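Local coordinates for protease Do-like 8, chloroplastic (Arabidopsis thaliana, PDB 4IC6), which is probably a serine endopeptidase of the Deg/HtrA family (peptidase S1C) that cleaves proteins at the chloroplast thylakoid, at residues Ile78-His83 against Asp126-Lys131; Leu157-Pro162 against Pro207-Lys212; Thr168-Val173 against Thr195-Asn200. The protein carries 1 engineered substitution. All coordinates share one frame; numbering follows the deposited sequence.

Contact 1: Ile78-His83 against Asp126-Lys131; sequences IVTNYH and DLAVLK
Asp126 and His83, predicted members of the charge relay, meet here through the histidine's backbone and not its ring: His83 N donates to Asp126 OD1 over 2.8 Å, on the syn lone pair, while His83 ND1 and Asp126 OD2 stay 5.8 Å apart. With CG anti to the backbone N (chi1 -173°), the imidazole is carried away from the carboxylate. Asp126 OD2 is instead bonded to Ser183 OG. The backbone oxygen of Asp126 accepts a nearly straight bond from Asn81 ND2 (3.0 Å, 176° at the hydrogen), the oxygen lying in the plane of the Asn81 amide, and a weak one from Tyr82 N. Asp126 belongs to a G1 beta bulge against strand 111-122. Beyond it strands 77-80 and 127-131 run antiparallel, with Thr80 and Ala128 a hydrogen-bonded pair, Thr80 CG2 lying 3.9 Å from Ala128 CB, and Thr80 OG1 bonded to Ser68 O. On the other face Val79 CG2 faces Val129 CG2 at 4.4 Å, and helix 238-251 covers both valines. In active trypsin-like proteases the aspartate receives the imidazole ND1-H; the separation of the two groups here is consistent with a relay not assembled in this structure, whose predicted nucleophile position is an engineered alanine.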
ATOM      1  N   ILE A  78     -33.899  12.440  16.793  1.00 46.07           N
ATOM      2  CA  ILE A  78     -32.503  12.041  16.925  1.00 42.24           C
ATOM      3  C   ILE A  78     -31.718  12.629  15.769  1.00 40.26           C
ATOM      4  O   ILE A  78     -32.141  12.506  14.627  1.00 37.47           O
ATOM      5  CB  ILE A  78     -32.350  10.505  16.843  1.00 43.52           C
ATOM      6  CG1 ILE A  78     -33.203   9.817  17.908  1.00 41.01           C
ATOM      7  CG2 ILE A  78     -30.874  10.113  16.971  1.00 45.73           C
ATOM      8  CD1 ILE A  78     -32.946  10.325  19.312  1.00 44.22           C
ATOM      9  N   VAL A  79     -30.579  13.260  16.058  1.00 36.78           N
ATOM     10  CA  VAL A  79     -29.746  13.831  15.001  1.00 35.41           C
ATOM     11  C   VAL A  79     -28.447  13.042  14.837  1.00 34.36           C
ATOM     12  O   VAL A  79     -27.812  12.663  15.832  1.00 36.63           O
ATOM     13  CB  VAL A  79     -29.416  15.310  15.280  1.00 40.58           C
ATOM     14  CG1 VAL A  79     -28.393  15.856  14.261  1.00 39.16           C
ATOM     15  CG2 VAL A  79     -30.675  16.136  15.256  1.00 37.19           C
ATOM     16  N   THR A  80     -28.069  12.775  13.586  1.00 31.95           N
ATOM     17  CA  THR A  80     -26.839  12.031  13.291  1.00 36.97           C
ATOM     18  C   THR A  80     -26.288  12.439  11.925  1.00 37.57           C
ATOM     19  O   THR A  80     -26.873  13.288  11.249  1.00 37.95           O
ATOM     20  CB  THR A  80     -27.104  10.504  13.303  1.00 35.03           C
ATOM     21  OG1 THR A  80     -25.864   9.781  13.308  1.00 35.22           O
ATOM     22  CG2 THR A  80     -27.931  10.099  12.083  1.00 34.31           C
ATOM     23  N   ASN A  81     -25.176  11.837  11.513  1.00 37.26           N
ATOM     24  CA  ASN A  81     -24.712  12.009  10.139  1.00 34.72           C
ATOM     25  C   ASN A  81     -25.582  11.221   9.159  1.00 34.47           C
ATOM     26  O   ASN A  81     -26.076  10.126   9.466  1.00 36.32           O
ATOM     27  CB  ASN A  81     -23.268  11.533   9.956  1.00 29.91           C
ATOM     28  CG  ASN A  81     -22.255  12.454  10.595  1.00 30.50           C
ATOM     29  OD1 ASN A  81     -21.400  12.007  11.360  1.00 28.37           O
ATOM     30  ND2 ASN A  81     -22.334  13.742  10.282  1.00 30.87           N
ATOM     31  N   TYR A  82     -25.748  11.791   7.970  1.00 31.65           N
ATOM     32  CA  TYR A  82     -26.332  11.101   6.838  1.00 36.00           C
ATOM     33  C   TYR A  82     -25.542   9.803   6.667  1.00 38.33           C
ATOM     34  O   TYR A  82     -26.111   8.735   6.481  1.00 36.79           O
ATOM     35  CB  TYR A  82     -26.219  11.999   5.596  1.00 35.13           C
ATOM     36  CG  TYR A  82     -26.833  11.456   4.311  1.00 34.72           C
ATOM     37  CD1 TYR A  82     -27.967  12.041   3.762  1.00 33.33           C
ATOM     38  CD2 TYR A  82     -26.245  10.403   3.622  1.00 35.10           C
ATOM     39  CE1 TYR A  82     -28.523  11.565   2.575  1.00 38.02           C
ATOM     40  CE2 TYR A  82     -26.792   9.925   2.441  1.00 37.90           C
ATOM     41  CZ  TYR A  82     -27.934  10.511   1.926  1.00 39.72           C
ATOM     42  OH  TYR A  82     -28.485  10.036   0.757  1.00 47.44           O
ATOM     43  N   HIS A  83     -24.222   9.897   6.782  1.00 37.36           N
ATOM     44  CA  HIS A  83     -23.355   8.741   6.577  1.00 36.79           C
ATOM     45  C   HIS A  83     -23.548   7.571   7.548  1.00 36.93           C
ATOM     46  O   HIS A  83     -23.312   6.436   7.159  1.00 39.72           O
ATOM     47  CB  HIS A  83     -21.866   9.151   6.568  1.00 37.01           C
ATOM     48  CG  HIS A  83     -20.944   8.030   6.183  1.00 37.57           C
ATOM     49  ND1 HIS A  83     -20.129   7.387   7.094  1.00 40.20           N
ATOM     50  CD2 HIS A  83     -20.739   7.417   4.998  1.00 33.62           C
ATOM     51  CE1 HIS A  83     -19.453   6.432   6.475  1.00 37.83           C
ATOM     52  NE2 HIS A  83     -19.799   6.436   5.202  1.00 35.07           N
ATOM     53  N   ASP A 126     -24.409  16.369   5.330  1.00 32.79           N
ATOM     54  CA  ASP A 126     -24.188  15.093   6.023  1.00 33.20           C
ATOM     55  C   ASP A 126     -24.949  15.033   7.340  1.00 31.40           C
ATOM     56  O   ASP A 126     -24.362  14.785   8.397  1.00 33.03           O
ATOM     57  CB  ASP A 126     -22.690  14.852   6.301  1.00 35.41           C
ATOM     58  CG  ASP A 126     -22.389  13.397   6.644  1.00 38.64           C
ATOM     59  OD1 ASP A 126     -23.351  12.595   6.769  1.00 38.01           O
ATOM     60  OD2 ASP A 126     -21.195  13.060   6.798  1.00 36.24           O
ATOM     61  N   LEU A 127     -26.258  15.266   7.278  1.00 35.72           N
ATOM     62  CA  LEU A 127     -27.096  15.178   8.464  1.00 32.99           C
ATOM     63  C   LEU A 127     -28.345  14.376   8.186  1.00 36.91           C
ATOM     64  O   LEU A 127     -28.901  14.432   7.086  1.00 34.94           O
ATOM     65  CB  LEU A 127     -27.486  16.569   8.964  1.00 32.23           C
ATOM     66  CG  LEU A 127     -26.299  17.386   9.468  1.00 34.27           C
ATOM     67  CD1 LEU A 127     -26.692  18.855   9.609  1.00 32.43           C
ATOM     68  CD2 LEU A 127     -25.807  16.800  10.792  1.00 33.56           C
ATOM     69  N   ALA A 128     -28.775  13.623   9.192  1.00 40.04           N
ATOM     70  CA  ALA A 128     -30.006  12.833   9.100  1.00 40.39           C
ATOM     71  C   ALA A 128     -30.742  12.967  10.412  1.00 39.36           C
ATOM     72  O   ALA A 128     -30.123  13.164  11.459  1.00 35.82           O
ATOM     73  CB  ALA A 128     -29.692  11.372   8.821  1.00 34.33           C
ATOM     74  N   VAL A 129     -32.067  12.870  10.355  1.00 40.06           N
ATOM     75  CA  VAL A 129     -32.870  12.944  11.555  1.00 38.58           C
ATOM     76  C   VAL A 129     -33.758  11.704  11.650  1.00 40.11           C
ATOM     77  O   VAL A 129     -34.453  11.364  10.697  1.00 42.09           O
ATOM     78  CB  VAL A 129     -33.733  14.226  11.556  1.00 39.56           C
ATOM     79  CG1 VAL A 129     -34.591  14.303  12.828  1.00 38.73           C
ATOM     80  CG2 VAL A 129     -32.841  15.452  11.449  1.00 36.24           C
ATOM     81  N   LEU A 130     -33.697  11.022  12.791  1.00 38.69           N
ATOM     82  CA  LEU A 130     -34.574   9.883  13.051  1.00 40.84           C
ATOM     83  C   LEU A 130     -35.594  10.266  14.117  1.00 41.07           C
ATOM     84  O   LEU A 130     -35.474  11.304  14.779  1.00 43.17           O
ATOM     85  CB  LEU A 130     -33.788   8.651  13.504  1.00 40.10           C
ATOM     86  CG  LEU A 130     -32.621   8.183  12.630  1.00 45.65           C
ATOM     87  CD1 LEU A 130     -32.076   6.876  13.177  1.00 50.03           C
ATOM     88  CD2 LEU A 130     -33.064   7.999  11.195  1.00 42.87           C
ATOM     89  N   LYS A 131     -36.596   9.422  14.284  1.00 43.61           N
ATOM     90  CA  LYS A 131     -37.618   9.676  15.282  1.00 46.04           C
ATOM     91  C   LYS A 131     -37.833   8.394  16.061  1.00 47.31           C
ATOM     92  O   LYS A 131     -38.080   7.336  15.476  1.00 46.87           O
ATOM     93  CB  LYS A 131     -38.897  10.156  14.604  1.00 48.33           C
ATOM     94  CG  LYS A 131     -40.117  10.245  15.481  1.00 59.16           C
ATOM     95  CD  LYS A 131     -40.024  11.396  16.471  1.00 60.67           C
ATOM     96  CE  LYS A 131     -41.350  11.500  17.247  1.00 66.85           C
ATOM     97  NZ  LYS A 131     -42.206  12.609  16.750  1.00 69.30           N
TER

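Contact 2: Leu157-Pro162 against Pro207-Lys212; sequences LAIGNP and PLLDSK
The second beta barrel of the chymotrypsin-like protease fold is closed where strand 155-160 meets strand 207-210, antiparallel. Leu157 and Leu209 form a hydrogen-bonded pair, Leu209 N reaching Leu157 O over 2.7 Å, and one further bond runs from Ile159 N to Pro207 O, almost straight at 171°. The pyrrolidine of Pro207 leans on Ile159: its CD sits 3.2 Å from Ile159 O and its CG 4.1 Å from Ile159 CB. An alanine here would lack both ring atoms and would probably open a gap beside Ile159, leaving its CB and carbonyl oxygen without that cover. On the same side of the sheet as Leu157, the ends of Ile159 and Leu209 cross with their CD1 atoms 3.9 Å apart, under helix 26-39, which supplies Leu34 and Asn38. The opposite face is carried by Ala158 and Leu208. With CG anti to the backbone N (chi1 -174°) and chi2 near 66°, Leu208 turns CD1 back over the neighbouring strand, 3.7 Å from Leu157 O and 4.0 Å from Ala158 CB; Ala158 also touches Asn203. Past the strand, Ser211 OG bonds Glu28 of a second subunit. An Asx turn ends the segment, Lys212 N donating over 2.9 Å to Asp210 OD1 from above the carboxylate plane.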
ATOM      1  N   LEU A 157     -14.774  18.402  23.535  1.00 32.48           N
ATOM      2  CA  LEU A 157     -14.878  16.973  23.818  1.00 32.21           C
ATOM      3  C   LEU A 157     -15.749  16.302  22.772  1.00 29.63           C
ATOM      4  O   LEU A 157     -16.856  16.755  22.489  1.00 31.53           O
ATOM      5  CB  LEU A 157     -15.455  16.680  25.215  1.00 33.44           C
ATOM      6  CG  LEU A 157     -15.636  17.694  26.345  1.00 38.02           C
ATOM      7  CD1 LEU A 157     -16.134  16.946  27.594  1.00 38.23           C
ATOM      8  CD2 LEU A 157     -14.383  18.495  26.672  1.00 35.09           C
ATOM      9  N   ALA A 158     -15.244  15.220  22.200  1.00 27.51           N
ATOM     10  CA  ALA A 158     -15.988  14.460  21.209  1.00 23.90           C
ATOM     11  C   ALA A 158     -16.465  13.166  21.877  1.00 29.49           C
ATOM     12  O   ALA A 158     -15.643  12.368  22.350  1.00 31.92           O
ATOM     13  CB  ALA A 158     -15.085  14.152  20.004  1.00 25.56           C
ATOM     14  N   ILE A 159     -17.782  12.983  21.946  1.00 29.29           N
ATOM     15  CA  ILE A 159     -18.368  11.838  22.636  1.00 28.05           C
ATOM     16  C   ILE A 159     -19.009  10.921  21.594  1.00 30.55           C
ATOM     17  O   ILE A 159     -19.598  11.388  20.619  1.00 31.20           O
ATOM     18  CB  ILE A 159     -19.402  12.295  23.705  1.00 30.68           C
ATOM     19  CG1 ILE A 159     -18.739  13.254  24.699  1.00 32.89           C
ATOM     20  CG2 ILE A 159     -20.034  11.106  24.423  1.00 28.45           C
ATOM     21  CD1 ILE A 159     -19.598  13.644  25.890  1.00 37.15           C
ATOM     22  N   GLY A 160     -18.864   9.615  21.791  1.00 30.67           N
ATOM     23  CA  GLY A 160     -19.521   8.633  20.949  1.00 26.03           C
ATOM     24  C   GLY A 160     -20.219   7.553  21.752  1.00 31.00           C
ATOM     25  O   GLY A 160     -19.937   7.343  22.928  1.00 33.09           O
ATOM     26  N   ASN A 161     -21.153   6.870  21.108  1.00 32.84           N
ATOM     27  CA  ASN A 161     -21.768   5.675  21.668  1.00 33.56           C
ATOM     28  C   ASN A 161     -21.845   4.738  20.478  1.00 34.85           C
ATOM     29  O   ASN A 161     -22.898   4.590  19.860  1.00 37.80           O
ATOM     30  CB  ASN A 161     -23.147   6.018  22.224  1.00 36.34           C
ATOM     31  CG  ASN A 161     -23.912   4.803  22.729  1.00 40.47           C
ATOM     32  OD1 ASN A 161     -23.423   3.663  22.698  1.00 38.31           O
ATOM     33  ND2 ASN A 161     -25.130   5.047  23.208  1.00 44.77           N
ATOM     34  N   PRO A 162     -20.699   4.155  20.104  1.00 35.42           N
ATOM     35  CA  PRO A 162     -20.602   3.505  18.790  1.00 35.64           C
ATOM     36  C   PRO A 162     -21.240   2.122  18.718  1.00 38.72           C
ATOM     37  O   PRO A 162     -21.623   1.710  17.621  1.00 38.90           O
ATOM     38  CB  PRO A 162     -19.092   3.399  18.560  1.00 36.71           C
ATOM     39  CG  PRO A 162     -18.498   3.363  19.976  1.00 38.09           C
ATOM     40  CD  PRO A 162     -19.387   4.275  20.778  1.00 39.25           C
ATOM     41  N   PRO A 207     -21.707  14.107  19.374  1.00 30.92           N
ATOM     42  CA  PRO A 207     -21.563  15.547  19.560  1.00 34.25           C
ATOM     43  C   PRO A 207     -20.125  15.928  19.815  1.00 29.50           C
ATOM     44  O   PRO A 207     -19.399  15.181  20.486  1.00 29.39           O
ATOM     45  CB  PRO A 207     -22.357  15.799  20.841  1.00 35.29           C
ATOM     46  CG  PRO A 207     -22.107  14.543  21.655  1.00 32.41           C
ATOM     47  CD  PRO A 207     -22.066  13.417  20.631  1.00 31.80           C
ATOM     48  N   LEU A 208     -19.748  17.091  19.302  1.00 26.62           N
ATOM     49  CA  LEU A 208     -18.577  17.803  19.769  1.00 28.68           C
ATOM     50  C   LEU A 208     -19.058  18.841  20.770  1.00 29.47           C
ATOM     51  O   LEU A 208     -19.894  19.677  20.431  1.00 31.96           O
ATOM     52  CB  LEU A 208     -17.887  18.499  18.597  1.00 29.10           C
ATOM     53  CG  LEU A 208     -16.552  19.155  18.948  1.00 29.46           C
ATOM     54  CD1 LEU A 208     -15.556  18.043  19.317  1.00 26.35           C
ATOM     55  CD2 LEU A 208     -16.026  19.983  17.778  1.00 29.77           C
ATOM     56  N   LEU A 209     -18.536  18.807  21.999  1.00 28.43           N
ATOM     57  CA  LEU A 209     -18.988  19.750  23.023  1.00 28.62           C
ATOM     58  C   LEU A 209     -17.914  20.789  23.379  1.00 31.42           C
ATOM     59  O   LEU A 209     -16.711  20.508  23.283  1.00 29.51           O
ATOM     60  CB  LEU A 209     -19.422  19.009  24.293  1.00 28.68           C
ATOM     61  CG  LEU A 209     -20.488  17.923  24.150  1.00 32.40           C
ATOM     62  CD1 LEU A 209     -20.736  17.323  25.526  1.00 33.06           C
ATOM     63  CD2 LEU A 209     -21.793  18.504  23.570  1.00 29.01           C
ATOM     64  N   ASP A 210     -18.345  21.984  23.779  1.00 29.46           N
ATOM     65  CA  ASP A 210     -17.397  22.949  24.354  1.00 29.41           C
ATOM     66  C   ASP A 210     -17.181  22.675  25.851  1.00 33.43           C
ATOM     67  O   ASP A 210     -17.732  21.705  26.409  1.00 32.95           O
ATOM     68  CB  ASP A 210     -17.795  24.423  24.065  1.00 32.44           C
ATOM     69  CG  ASP A 210     -19.113  24.843  24.730  1.00 34.18           C
ATOM     70  OD1 ASP A 210     -19.585  24.157  25.654  1.00 35.90           O
ATOM     71  OD2 ASP A 210     -19.661  25.896  24.341  1.00 35.17           O
ATOM     72  N   SER A 211     -16.369  23.513  26.497  1.00 27.95           N
ATOM     73  CA  SER A 211     -16.032  23.312  27.903  1.00 30.29           C
ATOM     74  C   SER A 211     -17.235  23.503  28.812  1.00 32.06           C
ATOM     75  O   SER A 211     -17.180  23.152  29.993  1.00 32.22           O
ATOM     76  CB  SER A 211     -14.895  24.239  28.350  1.00 30.57           C
ATOM     77  OG  SER A 211     -15.254  25.600  28.168  1.00 32.39           O
ATOM     78  N   LYS A 212     -18.311  24.087  28.289  1.00 31.51           N
ATOM     79  CA  LYS A 212     -19.520  24.248  29.097  1.00 35.99           C
ATOM     80  C   LYS A 212     -20.497  23.108  28.822  1.00 39.91           C
ATOM     81  O   LYS A 212     -21.581  23.049  29.393  1.00 45.34           O
ATOM     82  CB  LYS A 212     -20.187  25.597  28.827  1.00 40.81           C
ATOM     83  CG  LYS A 212     -19.812  26.664  29.832  1.00 48.69           C
ATOM     84  CD  LYS A 212     -18.769  27.609  29.288  1.00 52.81           C
ATOM     85  CE  LYS A 212     -19.395  28.628  28.339  1.00 54.47           C
ATOM     86  NZ  LYS A 212     -18.441  28.983  27.246  1.00 49.43           N
TER

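Contact 3: Thr168-Val173 against Thr195-Asn200; sequences TLTVGV and TDAAIN
Gly172 and Ala197 approach to 4.0 Å between CA atoms, and this is the tight end of the contact. Ala197 CB rests 3.4 Å from Gly172 N, and a beta carbon on Gly172 would collide with Asp196 OD1 and Ala197 N. Beside it Asp196 and Val173 are joined twice. Val173 N donates to Asp196 OD1 over 2.8 Å, almost along the C-O bond, and Asp196 N returns a bond to Val173 O. Asp196 CG lies between its own backbone N and carbonyl carbon (chi1 72°), a setting that swings the carboxylate back onto the strand, where OD1 also meets Val173 CG2. The other oxygen, OD2, accepts Val171 N of a second subunit, while Val171 N here donates to Asp196 OD2 of a third, so the same residue serves both the loop and the subunit interface. Farther along, Thr170 OG1 donates to Ala198 O over 2.7 Å, and Asn203 ND2 grips that oxygen as well; Thr170 CG2 packs against Ala198 CB.

Elsewhere water mediates the contact. The slackest join is at the Thr168 end, where one water gives a 2.7 Å bond to Asn200 OD1 but only a weak one to Thr168 OG1, which is bonded directly to Gly202 O; a second water donates to both Val171 O and Asp196 O, beside the tight part. Strand 168-176 is thus bonded to the loop that leads to the predicted nucleophile position, Ala204, engineered here; the loop's place and sequence are consistent with loop L1 of HtrA proteases, in the second barrel of the chymotrypsin-like fold.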
ATOM      1  N   THR A 168     -17.579   6.664  24.509  1.00 33.00           N
ATOM      2  CA  THR A 168     -16.174   6.978  24.252  1.00 31.46           C
ATOM      3  C   THR A 168     -15.953   8.459  24.388  1.00 29.44           C
ATOM      4  O   THR A 168     -16.879   9.238  24.216  1.00 28.24           O
ATOM      5  CB  THR A 168     -15.764   6.603  22.815  1.00 29.76           C
ATOM      6  OG1 THR A 168     -16.541   7.370  21.885  1.00 31.04           O
ATOM      7  CG2 THR A 168     -16.029   5.130  22.547  1.00 34.52           C
ATOM      8  N   LEU A 169     -14.714   8.862  24.645  1.00 27.21           N
ATOM      9  CA  LEU A 169     -14.415  10.290  24.703  1.00 29.24           C
ATOM     10  C   LEU A 169     -13.066  10.541  24.078  1.00 30.98           C
ATOM     11  O   LEU A 169     -12.137   9.760  24.275  1.00 31.11           O
ATOM     12  CB  LEU A 169     -14.342  10.740  26.156  1.00 30.23           C
ATOM     13  CG  LEU A 169     -13.848  12.166  26.410  1.00 30.58           C
ATOM     14  CD1 LEU A 169     -14.854  13.143  25.843  1.00 30.73           C
ATOM     15  CD2 LEU A 169     -13.677  12.387  27.900  1.00 26.95           C
ATOM     16  N   THR A 170     -12.960  11.635  23.336  1.00 31.04           N
ATOM     17  CA  THR A 170     -11.658  12.181  22.978  1.00 32.18           C
ATOM     18  C   THR A 170     -11.672  13.667  23.281  1.00 30.73           C
ATOM     19  O   THR A 170     -12.736  14.280  23.342  1.00 27.59           O
ATOM     20  CB  THR A 170     -11.273  11.909  21.496  1.00 28.31           C
ATOM     21  OG1 THR A 170     -12.161  12.616  20.618  1.00 25.88           O
ATOM     22  CG2 THR A 170     -11.330  10.415  21.191  1.00 27.18           C
ATOM     23  N   VAL A 171     -10.500  14.253  23.484  1.00 27.77           N
ATOM     24  CA  VAL A 171     -10.443  15.637  23.917  1.00 26.64           C
ATOM     25  C   VAL A 171      -9.287  16.334  23.230  1.00 27.67           C
ATOM     26  O   VAL A 171      -8.186  15.799  23.170  1.00 29.99           O
ATOM     27  CB  VAL A 171     -10.216  15.733  25.446  1.00 30.97           C
ATOM     28  CG1 VAL A 171      -9.952  17.173  25.873  1.00 32.90           C
ATOM     29  CG2 VAL A 171     -11.412  15.163  26.221  1.00 29.99           C
ATOM     30  N   GLY A 172      -9.547  17.524  22.707  1.00 27.22           N
ATOM     31  CA  GLY A 172      -8.495  18.375  22.194  1.00 24.49           C
ATOM     32  C   GLY A 172      -8.960  19.815  22.186  1.00 23.97           C
ATOM     33  O   GLY A 172      -9.748  20.242  23.040  1.00 27.87           O
ATOM     34  N   VAL A 173      -8.458  20.578  21.231  1.00 25.77           N
ATOM     35  CA  VAL A 173      -8.877  21.962  21.099  1.00 26.43           C
ATOM     36  C   VAL A 173      -9.527  22.207  19.759  1.00 24.77           C
ATOM     37  O   VAL A 173      -9.352  21.432  18.818  1.00 24.49           O
ATOM     38  CB  VAL A 173      -7.683  22.932  21.215  1.00 22.74           C
ATOM     39  CG1 VAL A 173      -7.031  22.786  22.584  1.00 25.78           C
ATOM     40  CG2 VAL A 173      -6.679  22.645  20.093  1.00 25.52           C
ATOM     41  N   THR A 195     -10.827  20.163  14.698  1.00 21.30           N
ATOM     42  CA  THR A 195     -10.364  19.966  16.079  1.00 20.82           C
ATOM     43  C   THR A 195      -9.204  18.988  16.065  1.00 22.68           C
ATOM     44  O   THR A 195      -9.067  18.216  15.118  1.00 23.78           O
ATOM     45  CB  THR A 195     -11.495  19.375  16.979  1.00 30.38           C
ATOM     46  OG1 THR A 195     -10.989  19.111  18.298  1.00 28.91           O
ATOM     47  CG2 THR A 195     -12.001  18.088  16.389  1.00 31.32           C
ATOM     48  N   ASP A 196      -8.355  19.035  17.090  1.00 27.80           N
ATOM     49  CA  ASP A 196      -7.342  18.005  17.232  1.00 27.85           C
ATOM     50  C   ASP A 196      -7.738  16.908  18.228  1.00 26.80           C
ATOM     51  O   ASP A 196      -6.926  16.037  18.531  1.00 27.00           O
ATOM     52  CB  ASP A 196      -5.907  18.561  17.450  1.00 23.86           C
ATOM     53  CG  ASP A 196      -5.676  19.170  18.833  1.00 26.65           C
ATOM     54  OD1 ASP A 196      -6.604  19.197  19.676  1.00 27.44           O
ATOM     55  OD2 ASP A 196      -4.508  19.634  19.092  1.00 27.40           O
ATOM     56  N   ALA A 197      -8.976  16.944  18.731  1.00 26.66           N
ATOM     57  CA  ALA A 197      -9.566  15.735  19.329  1.00 27.57           C
ATOM     58  C   ALA A 197      -9.717  14.684  18.236  1.00 28.12           C
ATOM     59  O   ALA A 197     -10.136  14.995  17.125  1.00 28.56           O
ATOM     60  CB  ALA A 197     -10.941  16.030  19.980  1.00 28.93           C
ATOM     61  N   ALA A 198      -9.384  13.435  18.545  1.00 23.33           N
ATOM     62  CA  ALA A 198      -9.505  12.383  17.558  1.00 27.60           C
ATOM     63  C   ALA A 198     -10.980  12.187  17.185  1.00 28.90           C
ATOM     64  O   ALA A 198     -11.849  12.016  18.055  1.00 29.76           O
ATOM     65  CB  ALA A 198      -8.923  11.095  18.089  1.00 26.80           C
ATOM     66  N   ILE A 199     -11.250  12.218  15.889  1.00 23.20           N
ATOM     67  CA  ILE A 199     -12.590  11.962  15.379  1.00 25.62           C
ATOM     68  C   ILE A 199     -12.500  10.669  14.613  1.00 28.32           C
ATOM     69  O   ILE A 199     -11.700  10.549  13.691  1.00 28.19           O
ATOM     70  CB  ILE A 199     -13.070  13.090  14.450  1.00 24.66           C
ATOM     71  CG1 ILE A 199     -13.186  14.418  15.246  1.00 27.91           C
ATOM     72  CG2 ILE A 199     -14.377  12.708  13.767  1.00 22.92           C
ATOM     73  CD1 ILE A 199     -14.120  14.347  16.486  1.00 33.24           C
ATOM     74  N   ASN A 200     -13.319   9.688  14.980  1.00 28.72           N
ATOM     75  CA  ASN A 200     -13.154   8.374  14.398  1.00 27.50           C
ATOM     76  C   ASN A 200     -14.489   7.606  14.362  1.00 32.52           C
ATOM     77  O   ASN A 200     -15.517   8.150  14.752  1.00 33.71           O
ATOM     78  CB  ASN A 200     -12.097   7.629  15.222  1.00 25.68           C
ATOM     79  CG  ASN A 200     -12.399   7.664  16.715  1.00 34.54           C
ATOM     80  OD1 ASN A 200     -13.566   7.643  17.110  1.00 29.36           O
ATOM     81  ND2 ASN A 200     -11.345   7.713  17.559  1.00 33.07           N
TER
HETATM   82  O   HOH W   1     -13.896   7.600  19.804  1.00 36.99           O
HETATM   83  O   HOH W   2      -5.986  15.426  21.054  1.00 29.38           O

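The three contacts divide between the two barrels of the protease domain. Contact 1 lies in the first, contacts 2 and 3 in the second, and the active site sits in the cleft between. Contacts 2 and 3 have centres about 8 Å apart and share a sheet: Ala158 N lies 2.9 Å from Thr170 O, a probable hydrogen bond, and Ala158 CB lies 3.7 Å from Ile199 CD1. Contact 1 touches neither; its nearest atoms are about 7 Å from each. Distance from Ala204, the engineered position of the predicted nucleophile, grows from contact to contact: side chain to side chain, Asn81 is about 5 Å away, Ala158 about 9 Å and Thr170 about 11 Å.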